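Local coordinates for protein alpha-11 giardin (Giardia intestinalis, PDB 2II2) that binds calcium as an unusual annexin, probably associates with acidic phospholipids through it, and may take part in the cytoskeleton of the parasite's attachment apparatus, at residues 99-105 with 224-228; 237-241 with 274-280. The contacts are given in a common frame with arbitrary orientation. Numbering follows the deposited sequence.

Contact 1 of 2, residues 99-105 with 224-228; sequences DVVLIAT and IAHYY
A helix that ends in mid-protein exposes backbone, and a large side chain from a neighbour can fill the hollow. Helix 94-102 stops here: Ile103 (phi/psi -101/74°) breaks its path, Ala104 is extended (-162/130°), and Thr105 N-caps the next helix, its N bonded in turn to Glu108, as in a capping box. Segment 224-228 is regular helix. The register pairs Leu102 with Ala225 (CA-CA 5.8 Å) and Ile103 with Tyr228 (6.6 Å). Ile224, rotamer mt, is the first bump; its CG2 sits 3.8 Å from Leu102 CB and 3.7 Å from Ile103 CG1. Leu102 (mt) answers with CD1 4.2 Å from Ala225 CB, where the small alanine lets it approach. By chain order in the four-times-five-helix annexin fold, this joins the second and third repeats. One helical turn on, Tyr228 (chi1 t, chi2 87°) lays its ring against the helix end: Leu102 O lies over one face, 3.5 Å from Tyr228 CD1, Ile103 CA is 3.7 Å from CE1 of that ring, and Tyr228 OH reaches 3.3 Å from Ala104 C. At the other end Asp99, salt-bridged to Arg258 and Arg220, brings OD1 within 3.7 Å of Ile224 CD1.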
ATOM      1  N   ASP A  99       3.094   2.032  -3.069  1.00  7.12           N
ATOM      2  CA  ASP A  99       2.448   1.041  -2.192  1.00  7.04           C
ATOM      3  C   ASP A  99       2.561  -0.363  -2.813  1.00  7.69           C
ATOM      4  O   ASP A  99       2.862  -1.373  -2.148  1.00  8.59           O
ATOM      5  CB  ASP A  99       0.964   1.371  -1.966  1.00  7.60           C
ATOM      6  CG  ASP A  99       0.743   2.604  -1.112  1.00  8.50           C
ATOM      7  OD1 ASP A  99       1.705   3.100  -0.509  1.00  9.69           O
ATOM      8  OD2 ASP A  99      -0.404   3.108  -1.028  1.00 10.15           O
ATOM      9  N   VAL A 100       2.292  -0.437  -4.107  1.00  7.37           N
ATOM     10  CA  VAL A 100       2.307  -1.693  -4.812  1.00  7.99           C
ATOM     11  C   VAL A 100       3.688  -2.304  -4.978  1.00  7.63           C
ATOM     12  O   VAL A 100       3.829  -3.499  -4.754  1.00  9.76           O
ATOM     13  CB  VAL A 100       1.613  -1.580  -6.180  1.00  8.77           C
ATOM     14  CG1 VAL A 100       1.858  -2.820  -7.038  1.00 10.46           C
ATOM     15  CG2 VAL A 100       0.125  -1.349  -5.971  1.00  9.84           C
ATOM     16  N   VAL A 101       4.671  -1.514  -5.425  1.00  7.69           N
ATOM     17  CA  VAL A 101       5.961  -2.088  -5.777  1.00  7.78           C
ATOM     18  C   VAL A 101       6.965  -2.091  -4.644  1.00  7.33           C
ATOM     19  O   VAL A 101       7.908  -2.893  -4.685  1.00  8.54           O
ATOM     20  CB  VAL A 101       6.597  -1.453  -7.063  1.00  8.20           C
ATOM     21  CG1 VAL A 101       5.588  -1.530  -8.241  1.00  8.96           C
ATOM     22  CG2 VAL A 101       7.095  -0.031  -6.852  1.00  9.77           C
ATOM     23  N   LEU A 102       6.798  -1.212  -3.657  1.00  7.20           N
ATOM     24  CA  LEU A 102       7.728  -1.180  -2.534  1.00  8.01           C
ATOM     25  C   LEU A 102       7.362  -2.194  -1.455  1.00  8.36           C
ATOM     26  O   LEU A 102       8.236  -2.713  -0.773  1.00 11.40           O
ATOM     27  CB  LEU A 102       7.831   0.230  -1.941  1.00  8.14           C
ATOM     28  CG  LEU A 102       8.318   1.340  -2.897  1.00  8.29           C
ATOM     29  CD1 LEU A 102       8.449   2.614  -2.147  1.00  8.85           C
ATOM     30  CD2 LEU A 102       9.651   0.997  -3.566  1.00  9.17           C
ATOM     31  N   ILE A 103       6.086  -2.477  -1.292  1.00  8.22           N
ATOM     32  CA  ILE A 103       5.647  -3.402  -0.263  1.00  8.81           C
ATOM     33  C   ILE A 103       5.365  -4.746  -0.921  1.00  8.17           C
ATOM     34  O   ILE A 103       4.210  -5.146  -1.132  1.00  9.30           O
ATOM     35  CB  ILE A 103       4.444  -2.851   0.535  1.00  7.69           C
ATOM     36  CG1 ILE A 103       4.761  -1.416   1.015  1.00  8.42           C
ATOM     37  CG2 ILE A 103       4.162  -3.742   1.726  1.00  9.33           C
ATOM     38  CD1 ILE A 103       3.631  -0.792   1.788  1.00  9.93           C
ATOM     39  N   ALA A 104       6.457  -5.429  -1.267  1.00  9.40           N
ATOM     40  CA  ALA A 104       6.357  -6.598  -2.139  1.00  9.90           C
ATOM     41  C   ALA A 104       7.602  -7.436  -2.032  1.00 10.54           C
ATOM     42  O   ALA A 104       8.715  -6.911  -2.125  1.00 11.33           O
ATOM     43  CB  ALA A 104       6.157  -6.176  -3.588  1.00 11.27           C
ATOM     44  N   THR A 105       7.403  -8.732  -1.821  1.00 10.74           N
ATOM     45  CA  THR A 105       8.490  -9.688  -1.873  1.00 11.55           C
ATOM     46  C   THR A 105       8.941  -9.880  -3.331  1.00 11.57           C
ATOM     47  O   THR A 105       8.218  -9.506  -4.257  1.00 11.02           O
ATOM     48  CB  THR A 105       8.028 -11.056  -1.370  1.00 12.33           C
ATOM     49  OG1 THR A 105       6.998 -11.525  -2.243  1.00 12.90           O
ATOM     50  CG2 THR A 105       7.493 -10.996   0.063  1.00 12.11           C
ATOM     51  N   ILE A 224       8.765   4.475   3.041  1.00  6.68           N
ATOM     52  CA  ILE A 224       8.173   3.161   2.870  1.00  6.80           C
ATOM     53  C   ILE A 224       9.266   2.121   2.564  1.00  6.01           C
ATOM     54  O   ILE A 224       9.293   1.001   3.126  1.00  6.78           O
ATOM     55  CB  ILE A 224       7.065   3.170   1.801  1.00  6.16           C
ATOM     56  CG1 ILE A 224       5.833   3.884   2.348  1.00  6.71           C
ATOM     57  CG2 ILE A 224       6.716   1.760   1.357  1.00  6.78           C
ATOM     58  CD1 ILE A 224       4.776   4.200   1.310  1.00  8.31           C
ATOM     59  N   ALA A 225      10.149   2.467   1.627  1.00  6.59           N
ATOM     60  CA  ALA A 225      11.224   1.535   1.266  1.00  6.75           C
ATOM     61  C   ALA A 225      12.149   1.251   2.452  1.00  6.87           C
ATOM     62  O   ALA A 225      12.537   0.098   2.712  1.00  7.22           O
ATOM     63  CB  ALA A 225      11.999   2.036   0.081  1.00  7.66           C
ATOM     64  N   HIS A 226      12.497   2.302   3.176  1.00  6.55           N
ATOM     65  CA  HIS A 226      13.272   2.203   4.420  1.00  6.22           C
ATOM     66  C   HIS A 226      12.595   1.270   5.414  1.00  5.76           C
ATOM     67  O   HIS A 226      13.192   0.320   5.906  1.00  7.10           O
ATOM     68  CB  HIS A 226      13.400   3.631   4.983  1.00  6.78           C
ATOM     69  CG  HIS A 226      13.694   3.690   6.446  1.00  7.36           C
ATOM     70  ND1 HIS A 226      14.907   3.317   6.983  1.00  7.48           N
ATOM     71  CD2 HIS A 226      12.901   4.049   7.478  1.00  8.32           C
ATOM     72  CE1 HIS A 226      14.840   3.455   8.296  1.00  8.24           C
ATOM     73  NE2 HIS A 226      13.643   3.906   8.618  1.00  8.05           N
ATOM     74  N   TYR A 227      11.335   1.548   5.727  1.00  6.14           N
ATOM     75  CA  TYR A 227      10.648   0.746   6.732  1.00  6.34           C
ATOM     76  C   TYR A 227      10.439  -0.693   6.290  1.00  6.55           C
ATOM     77  O   TYR A 227      10.443  -1.572   7.132  1.00  7.70           O
ATOM     78  CB  TYR A 227       9.344   1.410   7.179  1.00  6.42           C
ATOM     79  CG  TYR A 227       9.558   2.494   8.215  1.00  6.72           C
ATOM     80  CD1 TYR A 227       9.065   3.773   8.036  1.00  6.72           C
ATOM     81  CD2 TYR A 227      10.252   2.219   9.396  1.00  7.11           C
ATOM     82  CE1 TYR A 227       9.255   4.773   9.016  1.00  7.38           C
ATOM     83  CE2 TYR A 227      10.440   3.205  10.370  1.00  7.29           C
ATOM     84  CZ  TYR A 227       9.942   4.474  10.177  1.00  6.75           C
ATOM     85  OH  TYR A 227      10.110   5.405  11.171  1.00  9.17           O
ATOM     86  N   TYR A 228      10.235  -0.925   4.992  1.00  6.48           N
ATOM     87  CA  TYR A 228      10.034  -2.273   4.478  1.00  7.12           C
ATOM     88  C   TYR A 228      11.217  -3.159   4.844  1.00  6.91           C
ATOM     89  O   TYR A 228      11.049  -4.319   5.197  1.00  7.49           O
ATOM     90  CB  TYR A 228       9.819  -2.248   2.953  1.00  7.93           C
ATOM     91  CG  TYR A 228       9.473  -3.636   2.451  1.00  7.67           C
ATOM     92  CD1 TYR A 228       8.145  -4.076   2.453  1.00  7.94           C
ATOM     93  CD2 TYR A 228      10.448  -4.491   1.994  1.00  8.55           C
ATOM     94  CE1 TYR A 228       7.808  -5.362   2.031  1.00  8.02           C
ATOM     95  CE2 TYR A 228      10.118  -5.787   1.575  1.00 10.22           C
ATOM     96  CZ  TYR A 228       8.795  -6.217   1.590  1.00  9.63           C
ATOM     97  OH  TYR A 228       8.458  -7.492   1.188  1.00 10.43           O
TER

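Contact 2 of 2, residues 237-241 with 274-280; sequences AYAFH and YACWGVM. With SO4 (sulfate ion), chain C.
Three rings, those of Trp277, His241 and Tyr274, carry most of this contact and illustrate how an irregular loop can be fixed to a helix without any hydrogen bond. Segment 237-241 is regular helix, whereas 274-280 leaves helix 270-274 through a turn in which Tyr274 O accepts from Trp277 N (2.7 Å) and Gly278 N (3.3 Å); Gly278, at phi/psi 165/-175°, stretches the chain toward Val279, the N-cap of helix 280-287. The backbones come nearest at Ala237 and Tyr274, CA to CA 5.0 Å. Trp277 (chi1 m) lays its five-membered ring face-to-face on the imidazole of His241 (chi1 t, one of two conformers), centroids 3.5 Å apart and planes at 10°. His241 CB lies over the six-membered ring, 4.1 Å from its centroid, while Trp277 CH2 reaches Tyr238 CB at 3.9 Å. Tyr274 (chi1 t) sets CE1 3.9 Å from His241 CA and 4.1 Å from Phe240 CD2. Met280, extended, puts CE over the Phe240 face (CH-pi, 3.9 Å from the centroid), with SD oblique at 5.2 Å from it, a Met-aromatic contact. Within the annexin fold the loop thus lies against the first helix of the last repeat. The polar ends find partners outside both segments: Tyr274 OH binds Asp283, Tyr238 OH Glu210, and Trp277 NE1 and His241 NE2 weakly a sulfate probably from the crystallisation liquor, so cohesion rests on stacking and apolar contact.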
ATOM      1  N   ALA A 237       2.385   0.069   8.196  1.00  6.62           N
ATOM      2  CA  ALA A 237       2.006   0.965   9.294  1.00  7.09           C
ATOM      3  C   ALA A 237       2.371   2.413   8.971  1.00  6.83           C
ATOM      4  O   ALA A 237       1.565   3.319   9.224  1.00  6.68           O
ATOM      5  CB  ALA A 237       2.687   0.547  10.570  1.00  8.31           C
ATOM      6  N   TYR A 238       3.578   2.662   8.459  1.00  6.86           N
ATOM      7  CA  TYR A 238       3.985   4.032   8.101  1.00  6.21           C
ATOM      8  C   TYR A 238       3.052   4.606   7.033  1.00  5.94           C
ATOM      9  O   TYR A 238       2.609   5.748   7.145  1.00  6.51           O
ATOM     10  CB  TYR A 238       5.448   4.032   7.618  1.00  5.86           C
ATOM     11  CG  TYR A 238       5.807   5.393   7.084  1.00  6.40           C
ATOM     12  CD1 TYR A 238       6.234   6.410   7.925  1.00  7.50           C
ATOM     13  CD2 TYR A 238       5.673   5.683   5.728  1.00  7.92           C
ATOM     14  CE1 TYR A 238       6.498   7.666   7.419  1.00  7.81           C
ATOM     15  CE2 TYR A 238       5.914   6.928   5.213  1.00  7.60           C
ATOM     16  CZ  TYR A 238       6.334   7.926   6.041  1.00  6.96           C
ATOM     17  OH  TYR A 238       6.567   9.170   5.500  1.00  9.00           O
ATOM     18  N   ALA A 239       2.754   3.820   6.004  1.00  6.65           N
ATOM     19  CA  ALA A 239       1.893   4.283   4.932  1.00  5.85           C
ATOM     20  C   ALA A 239       0.511   4.637   5.487  1.00  5.99           C
ATOM     21  O   ALA A 239      -0.096   5.651   5.106  1.00  6.65           O
ATOM     22  CB  ALA A 239       1.793   3.257   3.847  1.00  6.66           C
ATOM     23  N   PHE A 240       0.014   3.820   6.404  1.00  6.14           N
ATOM     24  CA  PHE A 240      -1.286   4.063   7.013  1.00  6.66           C
ATOM     25  C   PHE A 240      -1.268   5.353   7.830  1.00  6.26           C
ATOM     26  O   PHE A 240      -2.191   6.175   7.750  1.00  7.53           O
ATOM     27  CB  PHE A 240      -1.754   2.834   7.840  1.00  7.01           C
ATOM     28  CG  PHE A 240      -3.225   2.874   8.133  1.00  7.09           C
ATOM     29  CD1 PHE A 240      -4.139   2.415   7.192  1.00  7.51           C
ATOM     30  CD2 PHE A 240      -3.698   3.413   9.315  1.00  8.78           C
ATOM     31  CE1 PHE A 240      -5.490   2.504   7.406  1.00  8.78           C
ATOM     32  CE2 PHE A 240      -5.060   3.481   9.559  1.00  8.60           C
ATOM     33  CZ  PHE A 240      -5.967   3.011   8.598  1.00  7.35           C
ATOM     34  N   HIS A 241      -0.189   5.532   8.601  0.50  7.29           N
ATOM     35  CA  HIS A 241       0.047   6.780   9.344  0.50  7.50           C
ATOM     36  C   HIS A 241       0.028   7.991   8.394  0.50  6.70           C
ATOM     37  O   HIS A 241      -0.630   9.019   8.640  0.50  6.80           O
ATOM     38  CB  HIS A 241       1.396   6.718  10.087  0.50  7.68           C
ATOM     39  CG  HIS A 241       1.686   7.947  10.902  0.50 12.51           C
ATOM     40  ND1 HIS A 241       0.871   8.361  11.935  0.50 15.20           N
ATOM     41  CD2 HIS A 241       2.692   8.849  10.839  0.50 16.30           C
ATOM     42  CE1 HIS A 241       1.362   9.462  12.473  0.50 16.85           C
ATOM     43  NE2 HIS A 241       2.466   9.781  11.823  0.50 16.02           N
ATOM     44  N   TYR A 274       2.320   0.319  14.186  1.00  9.03           N
ATOM     45  CA  TYR A 274       1.630   1.590  14.224  1.00  9.52           C
ATOM     46  C   TYR A 274       1.689   2.222  15.616  1.00 10.69           C
ATOM     47  O   TYR A 274       1.574   3.444  15.770  1.00 10.65           O
ATOM     48  CB  TYR A 274       0.179   1.428  13.744  1.00  9.26           C
ATOM     49  CG  TYR A 274      -0.559   2.746  13.628  1.00  8.46           C
ATOM     50  CD1 TYR A 274      -0.617   3.448  12.424  1.00  9.81           C
ATOM     51  CD2 TYR A 274      -1.181   3.347  14.744  1.00  9.63           C
ATOM     52  CE1 TYR A 274      -1.283   4.682  12.350  1.00 10.06           C
ATOM     53  CE2 TYR A 274      -1.823   4.567  14.670  1.00  9.99           C
ATOM     54  CZ  TYR A 274      -1.871   5.225  13.465  1.00  9.47           C
ATOM     55  OH  TYR A 274      -2.491   6.429  13.362  1.00 10.44           O
ATOM     56  N   ALA A 275       1.867   1.377  16.631  1.00 12.11           N
ATOM     57  CA  ALA A 275       1.846   1.815  18.029  1.00 13.41           C
ATOM     58  C   ALA A 275       2.819   2.974  18.339  1.00 14.76           C
ATOM     59  O   ALA A 275       2.563   3.771  19.267  1.00 16.08           O
ATOM     60  CB  ALA A 275       2.070   0.625  18.960  1.00 13.70           C
ATOM     61  N   CYS A 276       3.869   3.106  17.519  1.00 16.12           N
ATOM     62  CA  CYS A 276       4.803   4.249  17.463  1.00 17.02           C
ATOM     63  C   CYS A 276       3.997   5.557  17.545  1.00 16.11           C
ATOM     64  O   CYS A 276       4.325   6.495  18.290  1.00 17.23           O
ATOM     65  CB  CYS A 276       5.641   4.205  16.126  1.00 15.40           C
ATOM     66  SG  CYS A 276       6.764   5.557  15.855  1.00 22.79           S
ATOM     67  N   TRP A 277       2.914   5.592  16.781  1.00 14.95           N
ATOM     68  CA  TRP A 277       2.153   6.822  16.502  1.00 14.47           C
ATOM     69  C   TRP A 277       0.853   6.927  17.286  1.00 14.21           C
ATOM     70  O   TRP A 277       0.315   8.004  17.517  1.00 15.42           O
ATOM     71  CB  TRP A 277       1.884   6.906  15.004  1.00 14.78           C
ATOM     72  CG  TRP A 277       3.151   7.043  14.217  1.00 14.36           C
ATOM     73  CD1 TRP A 277       3.996   8.105  14.246  1.00 14.77           C
ATOM     74  CD2 TRP A 277       3.729   6.090  13.316  1.00 13.06           C
ATOM     75  NE1 TRP A 277       5.066   7.884  13.417  1.00 15.54           N
ATOM     76  CE2 TRP A 277       4.924   6.660  12.824  1.00 14.76           C
ATOM     77  CE3 TRP A 277       3.341   4.818  12.862  1.00 13.51           C
ATOM     78  CZ2 TRP A 277       5.758   5.991  11.924  1.00 13.89           C
ATOM     79  CZ3 TRP A 277       4.162   4.164  11.971  1.00 13.13           C
ATOM     80  CH2 TRP A 277       5.354   4.753  11.497  1.00 14.88           C
ATOM     81  N   GLY A 278       0.326   5.785  17.672  1.00 13.41           N
ATOM     82  CA  GLY A 278      -0.914   5.743  18.399  1.00 13.04           C
ATOM     83  C   GLY A 278      -1.437   4.345  18.364  1.00 11.61           C
ATOM     84  O   GLY A 278      -0.762   3.420  17.890  1.00 13.22           O
ATOM     85  N   VAL A 279      -2.627   4.181  18.908  1.00 12.62           N
ATOM     86  CA  VAL A 279      -3.294   2.907  18.868  1.00 12.39           C
ATOM     87  C   VAL A 279      -4.054   2.882  17.542  1.00 11.24           C
ATOM     88  O   VAL A 279      -4.937   3.719  17.307  1.00 11.28           O
ATOM     89  CB  VAL A 279      -4.252   2.726  20.069  1.00 13.49           C
ATOM     90  CG1 VAL A 279      -4.935   1.385  19.983  1.00 14.96           C
ATOM     91  CG2 VAL A 279      -3.486   2.835  21.407  1.00 14.22           C
ATOM     92  N   MET A 280      -3.706   1.947  16.646  1.00 10.71           N
ATOM     93  CA  MET A 280      -4.309   1.955  15.310  1.00 10.88           C
ATOM     94  C   MET A 280      -5.828   1.911  15.361  1.00 10.88           C
ATOM     95  O   MET A 280      -6.483   2.640  14.637  1.00 10.50           O
ATOM     96  CB  MET A 280      -3.749   0.813  14.463  1.00 10.29           C
ATOM     97  CG  MET A 280      -4.065   0.935  12.988  1.00  9.64           C
ATOM     98  SD  MET A 280      -3.184  -0.365  12.065  1.00 11.09           S
ATOM     99  CE  MET A 280      -4.061  -0.274  10.503  1.00  9.79           C
TER
HETATM  100  S   SO4 C 802       6.283  10.988  13.095  1.00 66.26           S
HETATM  101  O1  SO4 C 802       6.736  12.341  12.786  1.00 66.42           O
HETATM  102  O2  SO4 C 802       5.329  11.050  14.198  1.00 66.56           O
HETATM  103  O3  SO4 C 802       5.637  10.407  11.920  1.00 66.17           O
HETATM  104  O4  SO4 C 802       7.420  10.157  13.483  1.00 66.27           O

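In the fold
Contact 1 joins the second and third repeats, contact 2 lies within the fourth, and helices 216-230 and 232-244, consecutive in the chain, join the third to the fourth. The first supplies one side of contact 1, the second one side of contact 2, and the contact centres are about 16 Å apart. They meet directly: Tyr227 CE1 lies 3.6 Å from Tyr238 CD1, Ile224 CG1 3.8 Å from Tyr238 CD2, and Ile224 CD1 4.0 Å from Ala239 CB. Contact 1 lies nearer the middle of the chain, its centre about 8 Å from the chain's centre against 14 Å for contact 2, beside the sulfate. Both lie away from the calcium-binding residues Ile60 and Glu66.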